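Local coordinates for protein peptidylprolyl Isomerase (Naegleria fowleri, PDB 6MKE) that probably catalyses the cis-trans isomerisation of peptidyl-prolyl bonds as an FKBP-type isomerase and binds the macrolide FK506 (tacrolimus), at residues V44-T49 / L117-E122. Sequence-based numbering, arbitrary orientation.
Sequences VHYTGT and LMFEIE. With FK5 (8-deethyl-8-[but-3-enyl]-ascomycin), chain E.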
loop_
_atom_site.group_PDB
_atom_site.type_symbol
_atom_site.label_atom_id
_atom_site.label_comp_id
_atom_site.label_asym_id
_atom_site.label_seq_id
_atom_site.Cartn_x
_atom_site.Cartn_y
_atom_site.Cartn_z
ATOM N N VAL A 44 5.132 -1.768 -8.504
ATOM C CA VAL A 44 5.518 -2.007 -7.118
ATOM C C VAL A 44 5.730 -3.493 -6.853
ATOM O O VAL A 44 5.269 -4.360 -7.599
ATOM C CB VAL A 44 4.469 -1.470 -6.110
ATOM C CG1 VAL A 44 4.191 0.005 -6.333
ATOM C CG2 VAL A 44 3.186 -2.282 -6.198
ATOM N N HIS A 45 6.451 -3.770 -5.768
ATOM C CA HIS A 45 6.391 -5.037 -5.056
ATOM C C HIS A 45 5.548 -4.842 -3.803
ATOM O O HIS A 45 5.583 -3.779 -3.179
ATOM C CB HIS A 45 7.784 -5.528 -4.652
ATOM C CG HIS A 45 8.625 -6.006 -5.793
ATOM N ND1 HIS A 45 8.100 -6.667 -6.883
ATOM C CD2 HIS A 45 9.960 -5.927 -6.007
ATOM C CE1 HIS A 45 9.076 -6.970 -7.721
ATOM N NE2 HIS A 45 10.213 -6.531 -7.214
ATOM N N TYR A 46 4.792 -5.869 -3.424
ATOM C CA TYR A 46 4.019 -5.747 -2.200
ATOM C C TYR A 46 3.844 -7.100 -1.531
ATOM O O TYR A 46 3.959 -8.156 -2.159
ATOM C CB TYR A 46 2.654 -5.080 -2.448
ATOM C CG TYR A 46 1.588 -5.960 -3.062
ATOM C CD1 TYR A 46 0.808 -6.804 -2.272
ATOM C CD2 TYR A 46 1.330 -5.916 -4.428
ATOM C CE1 TYR A 46 -0.171 -7.601 -2.833
ATOM C CE2 TYR A 46 0.348 -6.702 -4.995
ATOM C CZ TYR A 46 -0.400 -7.541 -4.195
ATOM O OH TYR A 46 -1.379 -8.323 -4.763
ATOM N N THR A 47 3.572 -7.038 -0.230
ATOM C CA THR A 47 3.203 -8.188 0.580
ATOM C C THR A 47 2.152 -7.726 1.574
ATOM O O THR A 47 2.370 -6.752 2.297
ATOM C CB THR A 47 4.413 -8.776 1.320
ATOM O OG1 THR A 47 5.377 -9.246 0.371
ATOM C CG2 THR A 47 3.983 -9.926 2.215
ATOM N N GLY A 48 1.018 -8.412 1.603
ATOM C CA GLY A 48 -0.092 -8.057 2.475
ATOM C C GLY A 48 -0.233 -9.057 3.610
ATOM O O GLY A 48 -0.157 -10.268 3.392
ATOM N N THR A 49 -0.454 -8.537 4.817
ATOM C CA THR A 49 -0.661 -9.363 5.995
ATOM C C THR A 49 -1.821 -8.805 6.806
ATOM O O THR A 49 -2.174 -7.628 6.698
ATOM C CB THR A 49 0.592 -9.429 6.886
ATOM O OG1 THR A 49 1.029 -8.100 7.199
ATOM C CG2 THR A 49 1.725 -10.192 6.197
ATOM N N LEU A 117 -5.508 -3.918 7.284
ATOM C CA LEU A 117 -4.547 -4.560 6.403
ATOM C C LEU A 117 -3.178 -3.920 6.578
ATOM O O LEU A 117 -3.058 -2.693 6.654
ATOM C CB LEU A 117 -4.985 -4.466 4.939
ATOM C CG LEU A 117 -6.339 -5.090 4.600
ATOM C CD1 LEU A 117 -6.592 -5.034 3.096
ATOM C CD2 LEU A 117 -6.427 -6.519 5.124
ATOM N N MET A 118 -2.153 -4.761 6.655
ATOM C CA MET A 118 -0.768 -4.321 6.677
ATOM C C MET A 118 -0.152 -4.633 5.322
ATOM O O MET A 118 -0.269 -5.761 4.831
ATOM C CB MET A 118 0.016 -5.015 7.794
ATOM C CG MET A 118 -0.686 -5.032 9.144
ATOM S SD MET A 118 -0.998 -3.394 9.840
ATOM C CE MET A 118 0.673 -2.767 9.992
ATOM N N PHE A 119 0.483 -3.635 4.711
ATOM C CA PHE A 119 1.105 -3.799 3.404
ATOM C C PHE A 119 2.540 -3.301 3.434
ATOM O O PHE A 119 2.811 -2.188 3.893
ATOM C CB PHE A 119 0.342 -3.039 2.311
ATOM C CG PHE A 119 -0.871 -3.755 1.800
ATOM C CD1 PHE A 119 -0.748 -4.787 0.887
ATOM C CD2 PHE A 119 -2.137 -3.374 2.209
ATOM C CE1 PHE A 119 -1.864 -5.439 0.407
ATOM C CE2 PHE A 119 -3.260 -4.017 1.725
ATOM C CZ PHE A 119 -3.123 -5.052 0.825
ATOM N N GLU A 120 3.447 -4.128 2.935
ATOM C CA GLU A 120 4.830 -3.741 2.688
ATOM C C GLU A 120 4.954 -3.454 1.194
ATOM O O GLU A 120 4.890 -4.374 0.376
ATOM C CB GLU A 120 5.778 -4.847 3.139
ATOM C CG GLU A 120 7.245 -4.506 3.072
ATOM C CD GLU A 120 8.105 -5.628 3.615
ATOM O OE1 GLU A 120 8.056 -5.877 4.840
ATOM O OE2 GLU A 120 8.806 -6.278 2.813
ATOM N N ILE A 121 5.105 -2.177 0.836
ATOM C CA ILE A 121 5.106 -1.738 -0.556
ATOM C C ILE A 121 6.454 -1.115 -0.896
ATOM O O ILE A 121 6.996 -0.322 -0.119
ATOM C CB ILE A 121 3.968 -0.732 -0.827
ATOM C CG1 ILE A 121 2.622 -1.296 -0.366
ATOM C CG2 ILE A 121 3.916 -0.359 -2.300
ATOM C CD1 ILE A 121 1.494 -0.284 -0.423
ATOM N N GLU A 122 6.987 -1.468 -2.065
ATOM C CA GLU A 122 8.204 -0.861 -2.595
ATOM C C GLU A 122 7.888 -0.211 -3.935
ATOM O O GLU A 122 7.496 -0.899 -4.884
ATOM C CB GLU A 122 9.324 -1.893 -2.750
ATOM C CG GLU A 122 10.581 -1.320 -3.390
ATOM C CD GLU A 122 11.685 -2.344 -3.547
ATOM O OE1 GLU A 122 11.473 -3.514 -3.170
ATOM O OE2 GLU A 122 12.768 -1.977 -4.046
HETATM C C1 FK5 E . -6.446 -3.791 -4.255
HETATM C C2 FK5 E . -5.332 -4.154 -3.276
HETATM C C3 FK5 E . -4.152 -3.187 -3.380
HETATM C C4 FK5 E . -3.301 -3.498 -4.607
HETATM C C5 FK5 E . -2.846 -4.946 -4.607
HETATM C C6 FK5 E . -4.032 -5.883 -4.524
HETATM C C8 FK5 E . -5.143 -6.379 -2.357
HETATM C C9 FK5 E . -4.548 -7.793 -2.359
HETATM C C10 FK5 E . -5.376 -8.966 -2.922
HETATM C C11 FK5 E . -6.889 -8.709 -2.822
HETATM C C12 FK5 E . -7.649 -9.638 -3.772
HETATM C C13 FK5 E . -7.098 -9.592 -5.181
HETATM C C14 FK5 E . -5.603 -9.882 -5.154
HETATM C C15 FK5 E . -4.908 -9.774 -6.501
HETATM C C16 FK5 E . -5.249 -8.529 -7.300
HETATM C C17 FK5 E . -4.357 -8.278 -8.525
HETATM C C18 FK5 E . -4.859 -9.049 -9.754
HETATM C C19 FK5 E . -6.095 -8.487 -10.412
HETATM C C20 FK5 E . -7.310 -8.837 -10.007
HETATM C C21 FK5 E . -8.630 -8.282 -10.487
HETATM C C22 FK5 E . -9.068 -7.220 -9.477
HETATM C C23 FK5 E . -8.431 -5.858 -9.652
HETATM C C24 FK5 E . -8.516 -4.936 -8.436
HETATM C C25 FK5 E . -7.500 -5.247 -7.328
HETATM C C26 FK5 E . -7.833 -4.463 -6.044
HETATM C C27 FK5 E . -9.209 -4.746 -5.481
HETATM C C28 FK5 E . -10.121 -3.782 -5.421
HETATM C C29 FK5 E . -11.551 -3.888 -4.991
HETATM C C30 FK5 E . -11.941 -2.705 -4.085
HETATM C C31 FK5 E . -13.390 -2.762 -3.643
HETATM C C32 FK5 E . -14.283 -2.747 -4.875
HETATM C C33 FK5 E . -13.953 -3.918 -5.782
HETATM C C34 FK5 E . -12.489 -3.900 -6.211
HETATM C C35 FK5 E . -7.407 -8.863 -1.394
HETATM C C36 FK5 E . -2.907 -8.652 -8.235
HETATM C C37 FK5 E . -5.840 -7.482 -11.498
HETATM C C38 FK5 E . -9.669 -9.414 -10.599
HETATM C C39 FK5 E . -10.915 -8.983 -11.304
HETATM C C40 FK5 E . -11.036 -8.795 -12.580
HETATM C C41 FK5 E . -6.069 -4.970 -7.787
HETATM C C42 FK5 E . -9.459 -6.155 -5.027
HETATM C C43 FK5 E . -9.069 -10.163 -6.399
HETATM C C44 FK5 E . -4.238 -11.946 -7.229
HETATM C C45 FK5 E . -13.869 -1.867 -1.480
HETATM N N7 FK5 E . -4.866 -5.542 -3.369
HETATM O O1 FK5 E . -6.804 -4.791 -5.080
HETATM O O2 FK5 E . -6.954 -2.707 -4.284
HETATM O O3 FK5 E . -5.837 -6.067 -1.397
HETATM O O4 FK5 E . -3.426 -7.964 -1.921
HETATM O O5 FK5 E . -4.961 -8.950 -4.275
HETATM O O6 FK5 E . -5.100 -10.242 -2.445
HETATM O O7 FK5 E . -7.765 -10.556 -5.996
HETATM O O8 FK5 E . -5.245 -10.943 -7.248
HETATM O O9 FK5 E . -9.858 -7.439 -8.585
HETATM O O10 FK5 E . -8.323 -3.587 -8.867
HETATM O O11 FK5 E . -13.734 -1.612 -2.870
HETATM O O12 FK5 E . -15.661 -2.783 -4.500
HETATM O O HOH W 1 2.630 -6.880 5.236
HETATM O O HOH W 2 7.296 -7.406 0.078
#
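Tyr46 and Phe119 lie side by side on the ligand-facing side of an antiparallel strand pair, both pointing the same way, with Tyr46 CD1 4.0 Å from Phe119 CE1 at the Phe119 ring edge. Tyr46 CG stands between the backbone N and the carbonyl carbon (chi1 78°), which carries the phenol ring toward the ligand. C5 of FK5 lies over one face of that ring, 3.6 Å from Tyr46 CZ, while the Phe119 ring turns its edge to the ligand, CZ lying 3.7 Å from FK5 O3. Gly48, directly across from Phe119, has no side chain, and the Phe119 ring comes close to its backbone, Phe119 CD1 3.7 Å from Gly48 CA. This is the concave face of the FKBP fold, a curved antiparallel sheet wrapped against helix 77-84; Trp79 of that helix meets both rings edge-to-face, and Asp57 holds Tyr46 OH. Farther along the pair, the Val44 and Ile121 side chains meet at an oblique angle, Val44 CB to Ile121 CG2 4.0 Å. Three reciprocal pairs of backbone hydrogen bonds, His45 with Glu122, Thr47 with Glu120 and Thr49 with Met118, fix the register. On the other face, Thr49 OG1 sits 3.3 Å from Met118 CB, and a water links this hydroxyl to Thr47 O and, weakly, to Met118 O. Thr47 OG1 bonds Ser58 and a second water. At the far end, the extended Glu122 side chain runs beside His45, its OE1 at the imidazole edge, 4.0 Å from CD2, with carboxylate and ring planes 74° apart.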